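Local coordinates for iron uptake protein A2 (Synechocystis sp., PDB 2VOZ), which binds ferric iron in the periplasm and is probably a substrate-binding subunit of an ABC transporter that imports it, at residues B[79-84]-B[272-277]; B[126-131]-B[259-264]; B[158-163]-B[195-200]. All coordinates share one frame; numbering follows the deposited sequence.

All three contacts reach one mixed sheet of this periplasmic binding protein, and they are nested along the chain. The residues of interaction 3 (158-163 with 195-200) fall between the two segments of interaction 2 (126-131 with 259-264), and those in turn between the segments of interaction 1 (79-84 with 272-277). Interaction 2 is near the centre of the folded chain. Interactions 1 and 3 lie on opposite sides of it, about 43 Å apart between centres. Phe84 packs on Ser264 and Phe126, and NH2 of Arg131 packs on CD of Arg163. Interaction 2 packs against the iron-site residues Tyr169 and Tyr225. Arg163 also touches Tyr169, whereas interaction 1 lies away from the site.

Interaction 1: residues B[79-84]-B[272-277]; sequences PGDILF and APNRDA
The loop before strand 82-86 meets the turn before helix 275-285, with the CA atoms of Asp81 and Ala272 4.3 Å apart. One carboxylate makes both hydrogen bonds between the segments. Asp81 uses both of its oxygens, each on the syn side, to hold Asn274. OD1 of Asp81 takes the backbone N-H of Asn274 at 2.8 Å. OD2 of Asp81 takes the side-chain amide ND2 of Asn274 at 2.7 Å, with an N-H...O angle of 160°. The two planes are not flat on each other: carboxylate and amide are turned 61° apart. OD2 of Asp81 nevertheless lies almost in the amide plane of Asn274. Asp81 has CG anti to its carbonyl carbon (chi1 -73°), which swings the carboxylate across to the turn. OD2 has a second partner, the backbone N of Asn37 on strand 35-40. An alanine in place of Asp81 would probably leave the backbone N-H and side-chain amide of Asn274 and the N-H of Asn37 without these acceptors, and set that amide free to turn.

Carbon atoms of residues 272-273 pack against oxygens of the loop. CD of Pro273 lies 3.2 Å from OD1 of Asp81, and CG of Pro273 lies 3.3 Å from the backbone O of Pro79. The methyl CB of Ala272 also rests on OD1 of Asp81, at 3.4 Å. A CA-H...O contact joins CA of Ala272 to O of Gly80. Asn274 stands at the N-cap position of the helix, but its side chain makes no capping bond and is turned to Asp81 instead.

Strand 82-86 runs between strand 35-40, parallel to it, and strand 261-268, antiparallel to it. The contact thus ties the start of helix 275-285 to the entry of an inner strand, while Leu83 packs on helix 64-74.

Interaction 2: residues B[126-131]-B[259-264]; sequences FTQRAR and THVNVS
Arg129 lays its CD over the backbone carbonyl of Asn262, 3.4 Å from the O of that residue. Its CG sits between the backbone N and the carbonyl carbon, and a bend at chi2 (-89°) brings CD over the neighbouring strand. Chi3 then turns NE and the guanidinium, whose NH2 forms a salt bridge with Glu300. On the same face, OG1 of Thr127 is hydrogen-bonded to Glu300. At the far end, CB of Arg131 meets the edge of the His260 ring at CD2, 3.7 Å away. NH1 of Arg131 forms a salt bridge with Asp205. On the other face, CB of Ala130 touches CG2 of Thr259 at 3.8 Å.

The backbones pair antiparallel. Arg129 and Asn262 exchange two N-H...O bonds, and N of Arg131 bonds to O of His260. O of Ser264 accepts from both Phe126 N (2.7 Å) and Thr127 N (3.2 Å). Phe126 and Thr127 together face the single residue Ser264, a classic beta bulge. Arg129 lies beside Tyr225 and Arg131 beside Tyr169, two residues of the iron-binding site. Antiparallel strands crossing the middle of the molecule are consistent with the interlobe hinge of periplasmic binding proteins.

Interaction 3: residues B[158-163]-B[195-200]; sequences GKILVR and GNFARQ
A single backbone bridge, Ile160 with Phe197, joins short strand 160-161 to the loop that follows helix 183-195. N of Ile160 donates to O of Asn196 at 3.0 Å. The carbonyl of Ile160 answers by accepting from N of Ala198 at 2.7 Å, in a nearly straight bond of 170°. N of Lys159 adds a weak bond to the same O of Asn196. Water 1 connects N of Gly158 with the carbonyls of Gly195 and Phe197.

Side chains pack beside the bridge. In the conformer given, CG1 of Val162 sits obliquely to the Phe197 ring, 3.5 Å from CZ. CG1 of Ile160 reaches CB of Asn196 at 3.7 Å. CD2 of Leu161 touches CB of Ala198 at 4.0 Å and lies over one face of the Arg199 guanidinium, 3.9 Å from NE. The Arg199 chain is extended from CG to NE, which brings the guanidinium under CD2 of Leu161. NE of Arg199 gives its hydrogen to water 2, in the guanidinium plane, at 2.8 Å. NH2 of Arg199 forms a salt bridge with Glu69 of the second subunit.

ND2 of Asn196 bonds to the carbonyls of Leu151 and Asp153. Trp345, near the C-terminus, meets the Phe197 ring edge-to-face. Strand 160-161 runs parallel to strand 219-223, and Leu161 also packs on helix 205-213.

Interaction 1: residues B[79-84]-B[272-277]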
# COMPACT_ATOMS: atom_id res chain seq x y z
N PRO B 79 -24.88 -12.38 -5.73
CA PRO B 79 -24.94 -11.06 -6.35
C PRO B 79 -23.77 -10.81 -7.32
O PRO B 79 -23.64 -9.71 -7.81
CB PRO B 79 -24.83 -10.11 -5.16
CG PRO B 79 -24.01 -10.81 -4.18
CD PRO B 79 -24.28 -12.32 -4.38
N GLY B 80 -22.93 -11.82 -7.55
CA GLY B 80 -21.78 -11.59 -8.45
C GLY B 80 -22.29 -11.29 -9.83
O GLY B 80 -23.22 -11.95 -10.30
N ASP B 81 -21.69 -10.29 -10.48
CA ASP B 81 -21.99 -9.99 -11.87
C ASP B 81 -20.97 -10.62 -12.81
O ASP B 81 -21.33 -11.21 -13.83
CB ASP B 81 -22.03 -8.48 -12.09
CG ASP B 81 -23.28 -7.85 -11.48
OD1 ASP B 81 -24.37 -8.34 -11.85
OD2 ASP B 81 -23.19 -6.91 -10.64
N ILE B 82 -19.70 -10.46 -12.46
CA ILE B 82 -18.62 -10.92 -13.32
C ILE B 82 -17.61 -11.66 -12.45
O ILE B 82 -17.29 -11.22 -11.34
CB ILE B 82 -17.83 -9.72 -13.93
CG1 ILE B 82 -18.68 -8.79 -14.80
CG2 ILE B 82 -16.57 -10.21 -14.71
CD1 ILE B 82 -18.96 -9.30 -16.14
N LEU B 83 -17.09 -12.78 -12.96
CA LEU B 83 -15.89 -13.37 -12.40
C LEU B 83 -14.78 -13.17 -13.40
O LEU B 83 -14.88 -13.56 -14.58
CB LEU B 83 -16.08 -14.86 -12.14
CG LEU B 83 -14.87 -15.67 -11.70
CD1 LEU B 83 -14.39 -15.20 -10.30
CD2 LEU B 83 -15.25 -17.17 -11.68
N PHE B 84 -13.74 -12.54 -12.91
CA PHE B 84 -12.52 -12.32 -13.68
C PHE B 84 -11.43 -13.17 -13.05
O PHE B 84 -11.17 -13.07 -11.83
CB PHE B 84 -12.09 -10.86 -13.65
CG PHE B 84 -10.94 -10.59 -14.57
CD1 PHE B 84 -9.65 -11.01 -14.23
CD2 PHE B 84 -11.17 -10.03 -15.80
CE1 PHE B 84 -8.59 -10.84 -15.14
CE2 PHE B 84 -10.12 -9.85 -16.73
CZ PHE B 84 -8.85 -10.23 -16.39
N ALA B 272 -26.43 -13.01 -12.58
CA ALA B 272 -25.98 -11.63 -12.37
C ALA B 272 -27.15 -10.67 -12.16
O ALA B 272 -28.05 -10.58 -12.99
CB ALA B 272 -25.13 -11.16 -13.54
N PRO B 273 -27.13 -9.94 -11.04
CA PRO B 273 -28.20 -8.95 -10.82
C PRO B 273 -28.16 -7.77 -11.81
O PRO B 273 -29.22 -7.21 -12.14
CB PRO B 273 -27.94 -8.45 -9.40
CG PRO B 273 -26.55 -8.76 -9.12
CD PRO B 273 -26.25 -10.04 -9.88
N ASN B 274 -26.96 -7.41 -12.26
CA ASN B 274 -26.76 -6.25 -13.12
C ASN B 274 -26.27 -6.72 -14.50
O ASN B 274 -25.17 -6.37 -14.93
CB ASN B 274 -25.71 -5.29 -12.51
CG ASN B 274 -26.04 -4.83 -11.10
OD1 ASN B 274 -26.86 -3.93 -10.91
ND2 ASN B 274 -25.34 -5.41 -10.10
N ARG B 275 -27.08 -7.52 -15.19
CA ARG B 275 -26.63 -8.22 -16.37
C ARG B 275 -26.19 -7.29 -17.49
O ARG B 275 -25.13 -7.50 -18.10
CB ARG B 275 -27.69 -9.18 -16.89
CG ARG B 275 -27.21 -10.05 -18.04
CD ARG B 275 -28.37 -10.90 -18.52
NE ARG B 275 -27.91 -11.90 -19.47
CZ ARG B 275 -27.88 -11.72 -20.78
NH1 ARG B 275 -27.43 -12.68 -21.58
NH2 ARG B 275 -28.30 -10.58 -21.30
N ASP B 276 -27.03 -6.30 -17.80
CA ASP B 276 -26.67 -5.35 -18.85
C ASP B 276 -25.39 -4.58 -18.54
O ASP B 276 -24.55 -4.38 -19.43
CB ASP B 276 -27.84 -4.42 -19.12
CG ASP B 276 -29.00 -5.13 -19.78
OD1 ASP B 276 -28.78 -5.97 -20.69
OD2 ASP B 276 -30.14 -4.86 -19.36
N ALA B 277 -25.24 -4.15 -17.29
CA ALA B 277 -24.02 -3.44 -16.87
C ALA B 277 -22.82 -4.37 -16.97
O ALA B 277 -21.71 -3.94 -17.32
CB ALA B 277 -24.17 -2.86 -15.48

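Interaction 2: residues B[126-131]-B[259-264]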
# COMPACT_ATOMS: atom_id res chain seq x y z
N PHE B 126 -9.17 -11.20 -21.86
CA PHE B 126 -8.89 -9.77 -21.93
C PHE B 126 -7.41 -9.41 -21.93
O PHE B 126 -7.07 -8.30 -22.36
CB PHE B 126 -9.65 -9.02 -20.85
CG PHE B 126 -11.11 -9.03 -21.10
CD1 PHE B 126 -11.66 -8.18 -22.09
CD2 PHE B 126 -11.93 -9.93 -20.44
CE1 PHE B 126 -13.03 -8.20 -22.36
CE2 PHE B 126 -13.29 -9.98 -20.72
CZ PHE B 126 -13.84 -9.11 -21.67
N THR B 127 -6.55 -10.30 -21.43
CA THR B 127 -5.10 -10.14 -21.64
C THR B 127 -4.57 -11.50 -22.02
O THR B 127 -5.25 -12.51 -21.81
CB THR B 127 -4.37 -9.67 -20.35
OG1 THR B 127 -4.44 -10.71 -19.39
CG2 THR B 127 -5.01 -8.39 -19.83
N GLN B 128 -3.35 -11.55 -22.54
CA GLN B 128 -2.72 -12.81 -22.82
C GLN B 128 -1.26 -12.81 -22.39
O GLN B 128 -0.64 -11.75 -22.24
CB GLN B 128 -2.90 -13.21 -24.29
CG GLN B 128 -2.25 -12.33 -25.24
CD GLN B 128 -2.57 -12.67 -26.72
OE1 GLN B 128 -2.54 -13.83 -27.14
NE2 GLN B 128 -2.87 -11.65 -27.49
N ARG B 129 -0.77 -13.99 -22.04
CA ARG B 129 0.62 -14.19 -21.64
C ARG B 129 1.11 -15.37 -22.47
O ARG B 129 0.29 -16.14 -23.00
CB ARG B 129 0.74 -14.54 -20.13
CG ARG B 129 -0.06 -15.78 -19.65
CD ARG B 129 -1.52 -15.49 -19.18
NE ARG B 129 -1.53 -14.50 -18.10
CZ ARG B 129 -1.23 -14.78 -16.82
NH1 ARG B 129 -0.94 -16.03 -16.46
NH2 ARG B 129 -1.19 -13.82 -15.92
N ALA B 130 2.41 -15.49 -22.61
CA ALA B 130 2.99 -16.61 -23.36
C ALA B 130 3.78 -17.45 -22.39
O ALA B 130 4.42 -16.89 -21.49
CB ALA B 130 3.94 -16.06 -24.47
N ARG B 131 3.76 -18.77 -22.54
CA ARG B 131 4.56 -19.64 -21.70
C ARG B 131 5.81 -19.94 -22.56
O ARG B 131 5.74 -20.62 -23.59
CB ARG B 131 3.80 -20.91 -21.26
CG ARG B 131 4.54 -21.65 -20.10
CD ARG B 131 3.51 -22.31 -19.20
NE ARG B 131 4.11 -22.89 -18.00
CZ ARG B 131 4.52 -22.18 -16.93
NH1 ARG B 131 4.40 -20.86 -16.90
NH2 ARG B 131 5.03 -22.81 -15.87
N THR B 259 3.72 -20.00 -30.32
CA THR B 259 4.03 -20.15 -28.91
C THR B 259 2.71 -20.43 -28.15
O THR B 259 1.67 -19.90 -28.48
CB THR B 259 4.60 -18.80 -28.42
OG1 THR B 259 5.80 -18.49 -29.17
CG2 THR B 259 4.89 -18.84 -26.90
N HIS B 260 2.80 -21.17 -27.06
CA HIS B 260 1.61 -21.43 -26.27
C HIS B 260 1.19 -20.11 -25.61
O HIS B 260 2.00 -19.47 -24.97
CB HIS B 260 1.94 -22.46 -25.19
CG HIS B 260 0.86 -22.63 -24.17
ND1 HIS B 260 -0.27 -23.38 -24.41
CD2 HIS B 260 0.75 -22.17 -22.90
CE1 HIS B 260 -1.04 -23.36 -23.33
NE2 HIS B 260 -0.44 -22.64 -22.40
N VAL B 261 -0.05 -19.71 -25.82
CA VAL B 261 -0.56 -18.52 -25.12
C VAL B 261 -1.70 -18.94 -24.18
O VAL B 261 -2.32 -20.02 -24.33
CB VAL B 261 -1.00 -17.41 -26.07
CG1 VAL B 261 0.23 -16.84 -26.83
CG2 VAL B 261 -2.10 -17.92 -27.03
N ASN B 262 -1.93 -18.12 -23.16
CA ASN B 262 -3.03 -18.33 -22.25
C ASN B 262 -3.56 -16.95 -21.91
O ASN B 262 -2.94 -15.95 -22.25
CB ASN B 262 -2.51 -19.06 -21.00
CG ASN B 262 -3.60 -19.84 -20.31
OD1 ASN B 262 -4.78 -19.47 -20.36
ND2 ASN B 262 -3.20 -20.93 -19.64
N VAL B 263 -4.73 -16.90 -21.28
CA VAL B 263 -5.40 -15.63 -21.06
C VAL B 263 -5.74 -15.38 -19.61
O VAL B 263 -5.84 -16.32 -18.82
CB VAL B 263 -6.73 -15.51 -21.90
CG1 VAL B 263 -6.44 -15.59 -23.40
CG2 VAL B 263 -7.74 -16.64 -21.52
N SER B 264 -5.93 -14.11 -19.28
CA SER B 264 -6.77 -13.77 -18.13
C SER B 264 -8.07 -13.24 -18.71
O SER B 264 -8.09 -12.60 -19.80
CB SER B 264 -6.15 -12.72 -17.21
OG SER B 264 -6.18 -11.47 -17.81

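Interaction 3: residues B[158-163]-B[195-200]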
# COMPACT_ATOMS: atom_id res chain seq x y z
N GLY B 158 19.11 -33.61 -17.17
CA GLY B 158 19.61 -32.84 -16.02
C GLY B 158 19.56 -31.33 -16.21
O GLY B 158 20.13 -30.60 -15.40
N LYS B 159 18.85 -30.85 -17.23
CA LYS B 159 18.91 -29.42 -17.54
C LYS B 159 17.60 -28.62 -17.40
O LYS B 159 17.64 -27.39 -17.38
CB LYS B 159 19.51 -29.23 -18.93
CG LYS B 159 21.01 -29.50 -18.96
CD LYS B 159 21.58 -29.35 -20.36
CE LYS B 159 23.09 -29.52 -20.29
NZ LYS B 159 23.78 -29.30 -21.60
N ILE B 160 16.46 -29.31 -17.35
CA ILE B 160 15.16 -28.63 -17.42
C ILE B 160 14.61 -28.22 -16.08
O ILE B 160 14.55 -29.01 -15.11
CB ILE B 160 14.14 -29.51 -18.17
CG1 ILE B 160 14.66 -29.90 -19.59
CG2 ILE B 160 12.75 -28.82 -18.21
CD1 ILE B 160 14.94 -28.73 -20.57
N LEU B 161 14.17 -26.96 -15.98
CA LEU B 161 13.55 -26.44 -14.77
C LEU B 161 12.10 -26.03 -15.00
O LEU B 161 11.83 -25.25 -15.88
CB LEU B 161 14.29 -25.20 -14.31
CG LEU B 161 15.70 -25.51 -13.85
CD1 LEU B 161 16.51 -24.23 -14.00
CD2 LEU B 161 15.70 -26.01 -12.40
N VAL B 162 11.18 -26.59 -14.20
CA VAL B 162 9.78 -26.18 -14.26
C VAL B 162 9.15 -26.34 -12.89
O VAL B 162 9.61 -27.19 -12.10
CB VAL B 162 9.01 -26.96 -15.36
CG1 VAL B 162 8.91 -28.45 -14.99
CG2 VAL B 162 7.62 -26.33 -15.60
N ARG B 163 8.11 -25.53 -12.61
CA ARG B 163 7.47 -25.59 -11.29
C ARG B 163 6.58 -26.83 -11.20
O ARG B 163 6.41 -27.55 -12.18
CB ARG B 163 6.71 -24.31 -11.03
CG ARG B 163 5.49 -24.17 -11.93
CD ARG B 163 4.83 -22.81 -11.78
NE ARG B 163 4.43 -22.50 -10.40
CZ ARG B 163 4.03 -21.29 -10.04
NH1 ARG B 163 4.00 -20.31 -10.94
NH2 ARG B 163 3.66 -21.06 -8.78
N GLY B 195 11.99 -36.84 -17.37
CA GLY B 195 13.32 -37.48 -17.36
C GLY B 195 14.48 -36.51 -17.48
O GLY B 195 15.60 -36.86 -17.15
N ASN B 196 14.22 -35.31 -18.01
CA ASN B 196 15.25 -34.29 -18.18
C ASN B 196 15.27 -33.20 -17.08
O ASN B 196 16.08 -32.24 -17.18
CB ASN B 196 15.05 -33.62 -19.56
CG ASN B 196 15.51 -34.49 -20.72
OD1 ASN B 196 16.27 -35.44 -20.51
ND2 ASN B 196 15.10 -34.16 -21.94
N PHE B 197 14.46 -33.34 -16.05
CA PHE B 197 14.40 -32.33 -15.01
C PHE B 197 15.75 -32.22 -14.34
O PHE B 197 16.37 -33.22 -14.03
CB PHE B 197 13.37 -32.69 -13.93
CG PHE B 197 11.94 -32.42 -14.33
CD1 PHE B 197 11.62 -31.79 -15.52
CD2 PHE B 197 10.93 -32.81 -13.48
CE1 PHE B 197 10.26 -31.53 -15.88
CE2 PHE B 197 9.56 -32.53 -13.82
CZ PHE B 197 9.26 -31.90 -15.03
N ALA B 198 16.20 -30.98 -14.14
CA ALA B 198 17.40 -30.70 -13.37
C ALA B 198 17.26 -31.03 -11.88
O ALA B 198 18.24 -31.36 -11.23
CB ALA B 198 17.81 -29.25 -13.55
N ARG B 199 16.04 -30.94 -11.35
CA ARG B 199 15.74 -31.29 -9.95
C ARG B 199 14.24 -31.51 -9.91
O ARG B 199 13.53 -31.13 -10.84
CB ARG B 199 16.09 -30.10 -9.03
CG ARG B 199 15.22 -28.87 -9.33
CD ARG B 199 15.45 -27.73 -8.35
NE ARG B 199 14.62 -26.56 -8.71
CZ ARG B 199 14.85 -25.34 -8.24
NH1 ARG B 199 15.88 -25.11 -7.42
NH2 ARG B 199 14.08 -24.34 -8.64
N GLN B 200 13.75 -32.13 -8.85
CA GLN B 200 12.30 -32.25 -8.71
C GLN B 200 11.73 -30.83 -8.61
O GLN B 200 12.32 -29.97 -7.97
CB GLN B 200 11.93 -33.09 -7.48
CG GLN B 200 12.31 -34.56 -7.62
CD GLN B 200 11.30 -35.36 -8.43
OE1 GLN B 200 11.33 -36.60 -8.42
NE2 GLN B 200 10.38 -34.68 -9.08
O HOH W 1 17.31 -35.21 -15.63
O HOH W 2 12.35 -26.72 -10.31
O HOH W 3 12.37 -28.84 -12.23